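Local coordinates for conserved hypothetical cytochrome protein (Kuenenia stuttgartiensis, PDB 6H5L) that binds two c-type hemes and probably carries electrons within a reductase complex of an anammox bacterium, at residues B[3-8]-B[60-65]; B[8-13]-B[89-94]. All coordinates share one frame; numbering follows the deposited sequence.

Contact 1 (B[3-8]-B[60-65]); sequences IPKEVT and PTDEDI
K5 and D62 carry the polar half of this contact, a salt bridge in which NZ of K5 lies 3.3 Å from OD2 of D62. The lysine chain bends at chi2 (-66°) and then runs extended, bringing only its far end to the aspartate, and its ammonium reaches OD2 from above the carboxylate plane, 57° out of it. The two side chains meet at about a right angle. The other oxygen, OD1, is taken by K97 of helix 93-97, so two lysines share one buried carboxylate and would probably keep it ionised. An alanine at D62 would probably leave the ammonium groups of both K5 and K97 without their acidic mate. I3 supplies the apolar half: its CD1 and CG2 each lie 4.1 Å from CB of D62, and CD1 also rests on the aspartate's backbone O; V93 is touched by both residues. At the start of helix 62-71, T61 provides OG1, which accepts from the backbone N of D64 at 3.0 Å. In return T61 N gives a weak bond to OD2 of D64, an oxygen that also accepts from the backbone N of T53. The contact thus fastens the N-terminal loop of a cytochrome c domain to the first turn of a helix that opens with a capping box.

Contact 2 (B[8-13]-B[89-94]); sequences TEEGKN and RASVVP
G11 and S91 bring two backbones together, their CA atoms 4.5 Å apart, where helix 9-18 meets the 89-94 segment. This is the pairing of N-terminal and C-terminal helices typical of class I cytochrome c domains, and a glycine on the first helix permits the approach: a side chain on G11 would point at the partner segment. The tight part is buried and small. OG of S91 sits 3.5 Å from CA of G11, with CB of the serine close behind it. With chi1 at 67°, OG stands in the crowded position between the backbone N and the carbonyl carbon, and it is hydrogen-bonded to the backbone O of Q88, so the polar end of the serine already has a partner there. Beside it V92 lays CG1 3.7 Å from the backbone O of G11, while its side chain also touches heme c. Toward the more open side, where T8 and E10 are partly exposed, the fit is looser. T8 approaches only with OG1, 4.1 Å from CB of S91, and that oxygen is mainly engaged as the N-cap of helix 9-18, accepting from G11 N at 2.8 Å and 161°. E10 stays farther off, its CD 4.3 Å from OG of S91; its OE1 lies near OE2 of E87, a like-charge pair that may favour protonation of one of them. No hydrogen bond crosses between the segments; instead CA of G11 lies 3.5 Å from the backbone O of S91 in a C-H...O contact, with 134° at the hydrogen.

Contacts 1 and 2 lie with their centres 9 Å apart on the same side of the chain's centre. They share T8, the residue at which the N-terminal loop becomes helix 9-18, and their segments alternate along the sequence. They also touch directly: CG2 of I3 lies 3.6 Å from the backbone O of A90, and the backbone O of E6 is 3.5 Å from CG of P94. Segment 89-94 thus packs against both the loop and the helix that follows it. Their relation to the heme differs. In contact 2 the V92 side chain is about 4 Å from a bound heme c, whereas in contact 1 the I3 side chain is about 11 Å from one.

Contact 1 (B[3-8]-B[60-65])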
loop_
_atom_site.group_PDB
_atom_site.type_symbol
_atom_site.label_atom_id
_atom_site.label_comp_id
_atom_site.label_asym_id
_atom_site.label_seq_id
_atom_site.Cartn_x
_atom_site.Cartn_y
_atom_site.Cartn_z
ATOM N N ILE B 3 -1.501 4.436 -61.977
ATOM C CA ILE B 3 -0.061 4.596 -61.806
ATOM C C ILE B 3 0.594 4.429 -63.175
ATOM O O ILE B 3 0.411 3.377 -63.808
ATOM C CB ILE B 3 0.501 3.580 -60.801
ATOM C CG1 ILE B 3 -0.276 3.654 -59.485
ATOM C CG2 ILE B 3 1.983 3.826 -60.568
ATOM C CD1 ILE B 3 0.115 2.603 -58.483
ATOM N N PRO B 4 1.346 5.411 -63.659
ATOM C CA PRO B 4 1.922 5.302 -65.002
ATOM C C PRO B 4 3.086 4.325 -65.044
ATOM O O PRO B 4 3.751 4.068 -64.036
ATOM C CB PRO B 4 2.391 6.734 -65.298
ATOM C CG PRO B 4 2.721 7.282 -63.947
ATOM C CD PRO B 4 1.717 6.678 -62.998
ATOM N N LYS B 5 3.310 3.764 -66.233
ATOM C CA LYS B 5 4.532 3.017 -66.501
ATOM C C LYS B 5 5.663 3.926 -66.954
ATOM O O LYS B 5 6.835 3.641 -66.676
ATOM C CB LYS B 5 4.281 1.961 -67.577
ATOM C CG LYS B 5 3.033 1.109 -67.366
ATOM C CD LYS B 5 3.158 0.234 -66.132
ATOM C CE LYS B 5 1.982 -0.721 -66.025
ATOM N NZ LYS B 5 2.095 -1.634 -64.856
ATOM N N GLU B 6 5.327 5.023 -67.629
ATOM C CA GLU B 6 6.317 5.957 -68.138
ATOM C C GLU B 6 6.872 6.829 -67.019
ATOM O O GLU B 6 6.194 7.127 -66.032
ATOM C CB GLU B 6 5.707 6.837 -69.233
ATOM C CG GLU B 6 4.327 7.408 -68.916
ATOM C CD GLU B 6 3.195 6.502 -69.375
ATOM O OE1 GLU B 6 2.424 6.018 -68.518
ATOM O OE2 GLU B 6 3.081 6.270 -70.597
ATOM N N VAL B 7 8.122 7.241 -67.187
ATOM C CA VAL B 7 8.784 8.149 -66.258
ATOM C C VAL B 7 8.580 9.577 -66.745
ATOM O O VAL B 7 8.764 9.872 -67.932
ATOM C CB VAL B 7 10.280 7.810 -66.129
ATOM C CG1 VAL B 7 11.005 8.877 -65.325
ATOM C CG2 VAL B 7 10.456 6.445 -65.489
ATOM N N THR B 8 8.204 10.464 -65.831
ATOM C CA THR B 8 7.879 11.841 -66.165
ATOM C C THR B 8 8.855 12.793 -65.489
ATOM O O THR B 8 9.567 12.426 -64.549
ATOM C CB THR B 8 6.446 12.195 -65.743
ATOM O OG1 THR B 8 6.410 12.421 -64.328
ATOM C CG2 THR B 8 5.495 11.059 -66.088
ATOM N N PRO B 60 7.649 -6.106 -56.377
ATOM C CA PRO B 60 6.359 -5.570 -55.942
ATOM C C PRO B 60 5.535 -5.110 -57.130
ATOM O O PRO B 60 6.065 -4.730 -58.177
ATOM C CB PRO B 60 6.754 -4.384 -55.056
ATOM C CG PRO B 60 8.032 -3.915 -55.650
ATOM C CD PRO B 60 8.752 -5.167 -56.095
ATOM N N THR B 61 4.218 -5.156 -56.961
ATOM C CA THR B 61 3.352 -4.521 -57.938
ATOM C C THR B 61 3.458 -3.007 -57.798
ATOM O O THR B 61 3.904 -2.483 -56.773
ATOM C CB THR B 61 1.900 -4.967 -57.755
ATOM O OG1 THR B 61 1.394 -4.448 -56.519
ATOM C CG2 THR B 61 1.804 -6.484 -57.740
ATOM N N ASP B 62 3.054 -2.297 -58.854
ATOM C CA ASP B 62 3.035 -0.839 -58.779
ATOM C C ASP B 62 2.134 -0.357 -57.650
ATOM O O ASP B 62 2.389 0.700 -57.058
ATOM C CB ASP B 62 2.587 -0.244 -60.114
ATOM C CG ASP B 62 3.543 -0.566 -61.246
ATOM O OD1 ASP B 62 4.451 -1.397 -61.035
ATOM O OD2 ASP B 62 3.387 0.014 -62.341
ATOM N N GLU B 63 1.090 -1.126 -57.330
ATOM C CA GLU B 63 0.205 -0.767 -56.228
ATOM C C GLU B 63 0.865 -1.012 -54.878
ATOM O O GLU B 63 0.618 -0.264 -53.925
ATOM C CB GLU B 63 -1.102 -1.554 -56.332
ATOM C CG GLU B 63 -1.880 -1.326 -57.630
ATOM C CD GLU B 63 -1.285 -2.067 -58.812
ATOM O OE1 GLU B 63 -0.594 -3.083 -58.591
ATOM O OE2 GLU B 63 -1.496 -1.624 -59.959
ATOM N N ASP B 64 1.708 -2.045 -54.775
ATOM C CA ASP B 64 2.434 -2.291 -53.532
ATOM C C ASP B 64 3.325 -1.112 -53.178
ATOM O O ASP B 64 3.381 -0.690 -52.017
ATOM C CB ASP B 64 3.269 -3.567 -53.652
ATOM C CG ASP B 64 2.419 -4.820 -53.671
ATOM O OD1 ASP B 64 1.211 -4.725 -53.375
ATOM O OD2 ASP B 64 2.959 -5.902 -53.987
ATOM N N ILE B 65 4.042 -0.573 -54.166
ATOM C CA ILE B 65 4.935 0.554 -53.913
ATOM C C ILE B 65 4.134 1.795 -53.538
ATOM O O ILE B 65 4.463 2.498 -52.575
ATOM C CB ILE B 65 5.837 0.808 -55.134
ATOM C CG1 ILE B 65 6.639 -0.450 -55.475
ATOM C CG2 ILE B 65 6.768 1.982 -54.877
ATOM C CD1 ILE B 65 7.426 -0.339 -56.766
#

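Contact 2 (B[8-13]-B[89-94])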
loop_
_atom_site.group_PDB
_atom_site.type_symbol
_atom_site.label_atom_id
_atom_site.label_comp_id
_atom_site.label_asym_id
_atom_site.label_seq_id
_atom_site.Cartn_x
_atom_site.Cartn_y
_atom_site.Cartn_z
ATOM N N THR B 8 8.204 10.464 -65.831
ATOM C CA THR B 8 7.879 11.841 -66.165
ATOM C C THR B 8 8.855 12.793 -65.489
ATOM O O THR B 8 9.567 12.426 -64.549
ATOM C CB THR B 8 6.446 12.195 -65.743
ATOM O OG1 THR B 8 6.410 12.421 -64.328
ATOM C CG2 THR B 8 5.495 11.059 -66.088
ATOM N N GLU B 9 8.876 14.032 -65.985
ATOM C CA GLU B 9 9.688 15.068 -65.357
ATOM C C GLU B 9 9.165 15.411 -63.970
ATOM O O GLU B 9 9.950 15.670 -63.051
ATOM C CB GLU B 9 9.727 16.315 -66.241
ATOM C CG GLU B 9 10.750 16.245 -67.361
ATOM C CD GLU B 9 12.178 16.281 -66.847
ATOM O OE1 GLU B 9 12.502 17.187 -66.051
ATOM O OE2 GLU B 9 12.973 15.397 -67.233
ATOM N N GLU B 10 7.841 15.430 -63.800
ATOM C CA GLU B 10 7.269 15.633 -62.474
ATOM C C GLU B 10 7.718 14.541 -61.512
ATOM O O GLU B 10 8.055 14.820 -60.355
ATOM C CB GLU B 10 5.744 15.676 -62.556
ATOM C CG GLU B 10 5.065 15.964 -61.225
ATOM C CD GLU B 10 3.603 15.559 -61.212
ATOM O OE1 GLU B 10 3.161 14.903 -62.180
ATOM O OE2 GLU B 10 2.900 15.891 -60.235
ATOM N N GLY B 11 7.726 13.289 -61.973
ATOM C CA GLY B 11 8.184 12.199 -61.127
ATOM C C GLY B 11 9.633 12.351 -60.705
ATOM O O GLY B 11 9.991 12.053 -59.563
ATOM N N LYS B 12 10.488 12.809 -61.624
ATOM C CA LYS B 12 11.878 13.089 -61.274
ATOM C C LYS B 12 11.964 14.148 -60.182
ATOM O O LYS B 12 12.706 13.995 -59.205
ATOM C CB LYS B 12 12.657 13.547 -62.508
ATOM C CG LYS B 12 12.988 12.470 -63.528
ATOM C CD LYS B 12 13.985 13.021 -64.543
ATOM C CE LYS B 12 13.840 12.371 -65.912
ATOM N NZ LYS B 12 14.755 11.212 -66.103
ATOM N N ASN B 13 11.204 15.235 -60.334
ATOM C CA ASN B 13 11.302 16.350 -59.397
ATOM C C ASN B 13 10.786 15.967 -58.014
ATOM O O ASN B 13 11.389 16.335 -56.999
ATOM C CB ASN B 13 10.537 17.558 -59.936
ATOM C CG ASN B 13 11.221 18.193 -61.133
ATOM O OD1 ASN B 13 12.172 17.641 -61.686
ATOM N ND2 ASN B 13 10.737 19.364 -61.539
ATOM N N ARG B 89 2.515 10.987 -55.741
ATOM C CA ARG B 89 2.967 9.697 -55.228
ATOM C C ARG B 89 2.974 8.630 -56.314
ATOM O O ARG B 89 3.786 7.700 -56.266
ATOM C CB ARG B 89 2.081 9.257 -54.064
ATOM C CG ARG B 89 2.309 10.017 -52.772
ATOM C CD ARG B 89 1.317 9.566 -51.714
ATOM N NE ARG B 89 0.159 10.453 -51.637
ATOM C CZ ARG B 89 -1.053 10.066 -51.254
ATOM N NH1 ARG B 89 -1.277 8.801 -50.930
ATOM N NH2 ARG B 89 -2.045 10.943 -51.209
ATOM N N ALA B 90 2.074 8.737 -57.293
ATOM C CA ALA B 90 2.031 7.756 -58.369
ATOM C C ALA B 90 3.128 7.987 -59.399
ATOM O O ALA B 90 3.586 7.029 -60.033
ATOM C CB ALA B 90 0.657 7.776 -59.043
ATOM N N SER B 91 3.568 9.235 -59.575
ATOM C CA SER B 91 4.573 9.542 -60.586
ATOM C C SER B 91 5.977 9.111 -60.179
ATOM O O SER B 91 6.850 9.004 -61.047
ATOM C CB SER B 91 4.572 11.042 -60.895
ATOM O OG SER B 91 5.021 11.795 -59.784
ATOM N N VAL B 92 6.219 8.864 -58.887
ATOM C CA VAL B 92 7.534 8.415 -58.435
ATOM C C VAL B 92 7.667 6.901 -58.418
ATOM O O VAL B 92 8.788 6.393 -58.246
ATOM C CB VAL B 92 7.873 8.957 -57.031
ATOM C CG1 VAL B 92 7.885 10.471 -57.029
ATOM C CG2 VAL B 92 6.890 8.417 -55.997
ATOM N N VAL B 93 6.565 6.164 -58.573
ATOM C CA VAL B 93 6.652 4.706 -58.657
ATOM C C VAL B 93 7.581 4.249 -59.781
ATOM O O VAL B 93 8.472 3.431 -59.514
ATOM C CB VAL B 93 5.246 4.093 -58.763
ATOM C CG1 VAL B 93 5.334 2.584 -58.940
ATOM C CG2 VAL B 93 4.423 4.445 -57.533
ATOM N N PRO B 94 7.440 4.726 -61.027
ATOM C CA PRO B 94 8.390 4.281 -62.062
ATOM C C PRO B 94 9.813 4.737 -61.800
ATOM O O PRO B 94 10.756 4.045 -62.204
ATOM C CB PRO B 94 7.832 4.904 -63.351
ATOM C CG PRO B 94 6.437 5.304 -63.024
ATOM C CD PRO B 94 6.447 5.659 -61.581
#